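Peroxisomal fatty acid beta-oxidation multifunctional protein MFP2 (Arabidopsis thaliana, PDB 2WTB) carries out hydration of long-chain enoyl-CoAs and dehydrogenation of 3-hydroxyacyl-CoAs in the peroxisomal beta-oxidation of fatty acids during seed germination. Local coordinates at residues L160-L168 / A227-T238. Sequence-based numbering, arbitrary orientation.
Sequences LTKALEMIL and AREILTFAKAQT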
ATOM      1  N   LEU A 160      23.435 -13.709  -7.571  1.00 69.15           N
ATOM      2  CA  LEU A 160      23.236 -13.179  -6.226  1.00 63.97           C
ATOM      3  C   LEU A 160      22.778 -11.723  -6.244  1.00 67.21           C
ATOM      4  O   LEU A 160      21.909 -11.328  -5.469  1.00 58.78           O
ATOM      5  CB  LEU A 160      24.518 -13.309  -5.403  1.00 60.58           C
ATOM      6  CG  LEU A 160      24.380 -12.903  -3.934  1.00 69.73           C
ATOM      7  CD1 LEU A 160      23.287 -13.723  -3.260  1.00 65.97           C
ATOM      8  CD2 LEU A 160      25.704 -13.043  -3.195  1.00 57.58           C
ATOM      9  N   THR A 161      23.370 -10.929  -7.130  1.00 77.27           N
ATOM     10  CA  THR A 161      23.058  -9.506  -7.213  1.00 76.38           C
ATOM     11  C   THR A 161      21.596  -9.262  -7.578  1.00 76.54           C
ATOM     12  O   THR A 161      20.923  -8.428  -6.968  1.00 68.42           O
ATOM     13  CB  THR A 161      23.965  -8.792  -8.233  1.00 70.67           C
ATOM     14  OG1 THR A 161      25.338  -8.980  -7.866  1.00 76.18           O
ATOM     15  CG2 THR A 161      23.654  -7.306  -8.273  1.00 63.87           C
ATOM     16  N   LYS A 162      21.106  -9.994  -8.574  1.00 73.06           N
ATOM     17  CA  LYS A 162      19.725  -9.845  -9.014  1.00 70.20           C
ATOM     18  C   LYS A 162      18.762 -10.449  -8.003  1.00 64.15           C
ATOM     19  O   LYS A 162      17.730  -9.857  -7.685  1.00 67.06           O
ATOM     20  CB  LYS A 162      19.517 -10.495 -10.380  1.00 62.06           C
ATOM     21  CG  LYS A 162      18.164 -10.194 -10.991  1.00 62.25           C
ATOM     22  CD  LYS A 162      17.932  -8.696 -11.058  1.00 66.87           C
ATOM     23  CE  LYS A 162      16.641  -8.360 -11.786  1.00 60.11           C
ATOM     24  NZ  LYS A 162      16.407  -6.885 -11.835  1.00 61.46           N
ATOM     25  N   ALA A 163      19.103 -11.633  -7.504  1.00 52.32           N
ATOM     26  CA  ALA A 163      18.279 -12.305  -6.509  1.00 57.21           C
ATOM     27  C   ALA A 163      18.064 -11.393  -5.309  1.00 66.40           C
ATOM     28  O   ALA A 163      16.946 -11.261  -4.808  1.00 68.41           O
ATOM     29  CB  ALA A 163      18.928 -13.608  -6.076  1.00 53.58           C
ATOM     30  N   LEU A 164      19.144 -10.763  -4.859  1.00 64.86           N
ATOM     31  CA  LEU A 164      19.087  -9.853  -3.726  1.00 68.68           C
ATOM     32  C   LEU A 164      18.169  -8.678  -4.020  1.00 67.78           C
ATOM     33  O   LEU A 164      17.419  -8.238  -3.151  1.00 64.45           O
ATOM     34  CB  LEU A 164      20.485  -9.350  -3.353  1.00 67.28           C
ATOM     35  CG  LEU A 164      21.337 -10.313  -2.527  1.00 64.11           C
ATOM     36  CD1 LEU A 164      22.609  -9.632  -2.059  1.00 70.68           C
ATOM     37  CD2 LEU A 164      20.545 -10.830  -1.342  1.00 64.17           C
ATOM     38  N   GLU A 165      18.235  -8.170  -5.245  1.00 56.93           N
ATOM     39  CA  GLU A 165      17.381  -7.059  -5.638  1.00 64.91           C
ATOM     40  C   GLU A 165      15.920  -7.484  -5.593  1.00 61.04           C
ATOM     41  O   GLU A 165      15.097  -6.833  -4.955  1.00 58.50           O
ATOM     42  CB  GLU A 165      17.736  -6.562  -7.039  1.00 70.03           C
ATOM     43  CG  GLU A 165      16.840  -5.436  -7.529  1.00 84.57           C
ATOM     44  CD  GLU A 165      16.930  -5.227  -9.027  1.00106.26           C
ATOM     45  OE1 GLU A 165      17.880  -5.754  -9.645  1.00117.42           O
ATOM     46  OE2 GLU A 165      16.052  -4.538  -9.588  1.00107.34           O
ATOM     47  N   MET A 166      15.611  -8.590  -6.264  1.00 54.27           N
ATOM     48  CA  MET A 166      14.242  -9.086  -6.344  1.00 57.53           C
ATOM     49  C   MET A 166      13.650  -9.377  -4.967  1.00 62.83           C
ATOM     50  O   MET A 166      12.537  -8.946  -4.659  1.00 59.85           O
ATOM     51  CB  MET A 166      14.175 -10.343  -7.213  1.00 50.02           C
ATOM     52  CG  MET A 166      14.512 -10.112  -8.674  1.00 66.17           C
ATOM     53  SD  MET A 166      14.461 -11.635  -9.637  1.00 67.07           S
ATOM     54  CE  MET A 166      12.738 -12.089  -9.462  1.00 77.53           C
ATOM     55  N   ILE A 167      14.396 -10.105  -4.142  1.00 57.36           N
ATOM     56  CA  ILE A 167      13.903 -10.499  -2.828  1.00 60.88           C
ATOM     57  C   ILE A 167      13.754  -9.310  -1.880  1.00 66.31           C
ATOM     58  O   ILE A 167      12.783  -9.221  -1.131  1.00 65.36           O
ATOM     59  CB  ILE A 167      14.812 -11.555  -2.180  1.00 55.00           C
ATOM     60  CG1 ILE A 167      14.799 -12.838  -3.007  1.00 49.29           C
ATOM     61  CG2 ILE A 167      14.366 -11.839  -0.755  1.00 60.19           C
ATOM     62  CD1 ILE A 167      15.490 -14.000  -2.329  1.00 52.49           C
ATOM     63  N   LEU A 168      14.714  -8.395  -1.916  1.00 65.51           N
ATOM     64  CA  LEU A 168      14.676  -7.236  -1.033  1.00 75.66           C
ATOM     65  C   LEU A 168      13.648  -6.208  -1.491  1.00 73.52           C
ATOM     66  O   LEU A 168      12.862  -5.706  -0.688  1.00 81.95           O
ATOM     67  CB  LEU A 168      16.061  -6.592  -0.914  1.00 62.70           C
ATOM     68  CG  LEU A 168      17.106  -7.402  -0.147  1.00 62.33           C
ATOM     69  CD1 LEU A 168      18.399  -6.613  -0.003  1.00 64.69           C
ATOM     70  CD2 LEU A 168      16.567  -7.812   1.213  1.00 62.97           C
ATOM     71  N   ALA A 227      31.002 -13.223  -2.444  1.00 88.51           N
ATOM     72  CA  ALA A 227      29.609 -13.401  -2.063  1.00 83.33           C
ATOM     73  C   ALA A 227      29.385 -12.840  -0.666  1.00 88.91           C
ATOM     74  O   ALA A 227      28.355 -12.220  -0.395  1.00 97.76           O
ATOM     75  CB  ALA A 227      29.219 -14.867  -2.120  1.00 76.52           C
ATOM     76  N   ARG A 228      30.356 -13.053   0.219  1.00 82.25           N
ATOM     77  CA  ARG A 228      30.286 -12.513   1.573  1.00 87.38           C
ATOM     78  C   ARG A 228      30.342 -10.991   1.559  1.00 85.37           C
ATOM     79  O   ARG A 228      29.724 -10.329   2.392  1.00 75.91           O
ATOM     80  CB  ARG A 228      31.410 -13.071   2.448  1.00 93.04           C
ATOM     81  CG  ARG A 228      31.128 -14.450   3.018  1.00102.25           C
ATOM     82  CD  ARG A 228      31.947 -14.693   4.274  1.00116.19           C
ATOM     83  NE  ARG A 228      31.525 -15.898   4.982  1.00127.87           N
ATOM     84  CZ  ARG A 228      32.237 -17.019   5.039  1.00139.12           C
ATOM     85  NH1 ARG A 228      33.415 -17.089   4.435  1.00143.34           N
ATOM     86  NH2 ARG A 228      31.774 -18.066   5.707  1.00143.65           N
ATOM     87  N   GLU A 229      31.091 -10.443   0.608  1.00 88.07           N
ATOM     88  CA  GLU A 229      31.196  -8.999   0.449  1.00 91.44           C
ATOM     89  C   GLU A 229      29.857  -8.418   0.005  1.00 91.25           C
ATOM     90  O   GLU A 229      29.443  -7.351   0.461  1.00 89.66           O
ATOM     91  CB  GLU A 229      32.285  -8.663  -0.571  1.00 97.03           C
ATOM     92  CG  GLU A 229      32.705  -7.205  -0.587  1.00110.49           C
ATOM     93  CD  GLU A 229      33.900  -6.959  -1.488  1.00118.98           C
ATOM     94  OE1 GLU A 229      34.256  -7.870  -2.265  1.00122.42           O
ATOM     95  OE2 GLU A 229      34.484  -5.856  -1.417  1.00121.61           O
ATOM     96  N   ILE A 230      29.181  -9.136  -0.887  1.00 81.50           N
ATOM     97  CA  ILE A 230      27.884  -8.717  -1.397  1.00 80.95           C
ATOM     98  C   ILE A 230      26.805  -8.853  -0.326  1.00 82.53           C
ATOM     99  O   ILE A 230      25.942  -7.987  -0.186  1.00 72.14           O
ATOM    100  CB  ILE A 230      27.488  -9.536  -2.640  1.00 75.74           C
ATOM    101  CG1 ILE A 230      28.379  -9.158  -3.824  1.00 66.86           C
ATOM    102  CG2 ILE A 230      26.033  -9.309  -2.987  1.00 63.90           C
ATOM    103  CD1 ILE A 230      28.273 -10.104  -4.993  1.00 64.29           C
ATOM    104  N   LEU A 231      26.866  -9.945   0.431  1.00 84.00           N
ATOM    105  CA  LEU A 231      25.905 -10.200   1.499  1.00 80.98           C
ATOM    106  C   LEU A 231      26.082  -9.225   2.658  1.00 81.20           C
ATOM    107  O   LEU A 231      25.110  -8.690   3.192  1.00 75.66           O
ATOM    108  CB  LEU A 231      26.025 -11.645   1.992  1.00 80.52           C
ATOM    109  CG  LEU A 231      25.396 -12.710   1.090  1.00 75.65           C
ATOM    110  CD1 LEU A 231      25.993 -14.083   1.358  1.00 72.46           C
ATOM    111  CD2 LEU A 231      23.885 -12.731   1.261  1.00 67.21           C
ATOM    112  N   THR A 232      27.330  -9.000   3.052  1.00 78.89           N
ATOM    113  CA  THR A 232      27.627  -8.034   4.098  1.00 87.18           C
ATOM    114  C   THR A 232      27.076  -6.664   3.715  1.00 87.43           C
ATOM    115  O   THR A 232      26.333  -6.047   4.478  1.00 89.23           O
ATOM    116  CB  THR A 232      29.142  -7.939   4.363  1.00 90.92           C
ATOM    117  OG1 THR A 232      29.549  -9.032   5.196  1.00 84.39           O
ATOM    118  CG2 THR A 232      29.485  -6.628   5.053  1.00 83.26           C
ATOM    119  N   PHE A 233      27.436  -6.199   2.523  1.00 84.01           N
ATOM    120  CA  PHE A 233      26.970  -4.908   2.033  1.00 88.75           C
ATOM    121  C   PHE A 233      25.455  -4.782   2.174  1.00 96.31           C
ATOM    122  O   PHE A 233      24.961  -3.841   2.797  1.00 79.44           O
ATOM    123  CB  PHE A 233      27.386  -4.711   0.574  1.00 86.70           C
ATOM    124  CG  PHE A 233      26.919  -3.412  -0.021  1.00 89.44           C
ATOM    125  CD1 PHE A 233      27.725  -2.288   0.018  1.00 87.67           C
ATOM    126  CD2 PHE A 233      25.675  -3.317  -0.623  1.00 94.78           C
ATOM    127  CE1 PHE A 233      27.300  -1.093  -0.530  1.00 87.64           C
ATOM    128  CE2 PHE A 233      25.244  -2.124  -1.172  1.00 95.66           C
ATOM    129  CZ  PHE A 233      26.058  -1.011  -1.125  1.00 94.57           C
ATOM    130  N   ALA A 234      24.729  -5.736   1.593  1.00 85.55           N
ATOM    131  CA  ALA A 234      23.269  -5.748   1.651  1.00 80.65           C
ATOM    132  C   ALA A 234      22.759  -5.578   3.078  1.00 88.59           C
ATOM    133  O   ALA A 234      21.983  -4.668   3.360  1.00 86.54           O
ATOM    134  CB  ALA A 234      22.726  -7.033   1.047  1.00 75.81           C
ATOM    135  N   LYS A 235      23.198  -6.461   3.970  1.00 96.64           N
ATOM    136  CA  LYS A 235      22.825  -6.383   5.377  1.00 97.26           C
ATOM    137  C   LYS A 235      23.013  -4.967   5.903  1.00103.88           C
ATOM    138  O   LYS A 235      22.139  -4.417   6.573  1.00 96.88           O
ATOM    139  CB  LYS A 235      23.675  -7.342   6.212  1.00 88.34           C
ATOM    140  CG  LYS A 235      23.469  -8.814   5.907  1.00 89.69           C
ATOM    141  CD  LYS A 235      24.516  -9.659   6.618  1.00103.32           C
ATOM    142  CE  LYS A 235      24.227 -11.144   6.480  1.00107.93           C
ATOM    143  NZ  LYS A 235      22.978 -11.529   7.190  1.00111.59           N
ATOM    144  N   ALA A 236      24.166  -4.385   5.587  1.00111.98           N
ATOM    145  CA  ALA A 236      24.525  -3.060   6.077  1.00107.74           C
ATOM    146  C   ALA A 236      23.522  -1.990   5.658  1.00 99.47           C
ATOM    147  O   ALA A 236      23.043  -1.223   6.493  1.00103.41           O
ATOM    148  CB  ALA A 236      25.927  -2.687   5.612  1.00105.72           C
ATOM    149  N   GLN A 237      23.202  -1.939   4.368  1.00 96.50           N
ATOM    150  CA  GLN A 237      22.322  -0.894   3.856  1.00103.93           C
ATOM    151  C   GLN A 237      20.849  -1.179   4.143  1.00108.04           C
ATOM    152  O   GLN A 237      20.002  -0.296   4.008  1.00109.67           O
ATOM    153  CB  GLN A 237      22.544  -0.676   2.359  1.00105.10           C
ATOM    154  CG  GLN A 237      21.861  -1.692   1.468  1.00115.62           C
ATOM    155  CD  GLN A 237      21.793  -1.235   0.025  1.00127.39           C
ATOM    156  OE1 GLN A 237      22.386  -0.221  -0.344  1.00131.54           O
ATOM    157  NE2 GLN A 237      21.065  -1.979  -0.800  1.00128.20           N
ATOM    158  N   THR A 238      20.546  -2.411   4.539  1.00102.40           N
ATOM    159  CA  THR A 238      19.187  -2.768   4.934  1.00 91.11           C
ATOM    160  C   THR A 238      18.929  -2.304   6.364  1.00 96.24           C
ATOM    161  O   THR A 238      17.784  -2.084   6.763  1.00 91.13           O
ATOM    162  CB  THR A 238      18.930  -4.285   4.802  1.00 80.75           C
ATOM    163  OG1 THR A 238      18.969  -4.657   3.419  1.00 80.06           O
ATOM    164  CG2 THR A 238      17.569  -4.655   5.371  1.00 77.57           C
TER
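Leu160 and Ile230 meet tip to tip, CD2 of Leu160 lying 3.8 Å from CG2 of Ile230. With its CG anti to the backbone N (chi1 -175°), Leu160 reaches far enough across for the same methyl to come 4.1 Å from CB of Ala227 and near CG of Leu231, which explains why it has the most surface buried here. The CG2 branch of Ile230 does double duty: CD1 of Leu164 slants across it at 3.6 Å, so this one methyl touches two leucines one helical turn apart. The other branch of Ile230 carries CD1 out toward Thr161. Leu164 CD1 also rests on CB of Ala234, at 4.1 Å, while its side chain touches Leu252 of helix 247-260.

One turn on, Leu168 brings CD1 to 4.0 Å from OG1 of Thr238, a van der Waals contact with a hydroxyl that is itself hydrogen-bonded to Ala234 O at 3.0 Å. That donor stands 50° out of the carbonyl plane, and the same oxygen also accepts the backbone N of Thr238. A valine in place of Thr238 would probably leave Ala234 O with the backbone bond but without its hydroxyl donor.

The axes run nearly parallel (21° between N-to-C directions) and stay 11.0 Å apart at closest approach, a spacing bridged by leucine and isoleucine side chains. Leu160, Leu164 and Leu168, spaced i, i+4, i+8, make an apolar stripe along one face of helix 160-169 that meets Ala227, Ile230 and Ala234: a helix-on-helix contact of the crotonase-type hydratase/isomerase part of the chain, with helix 224-241 laid along helix 160-169.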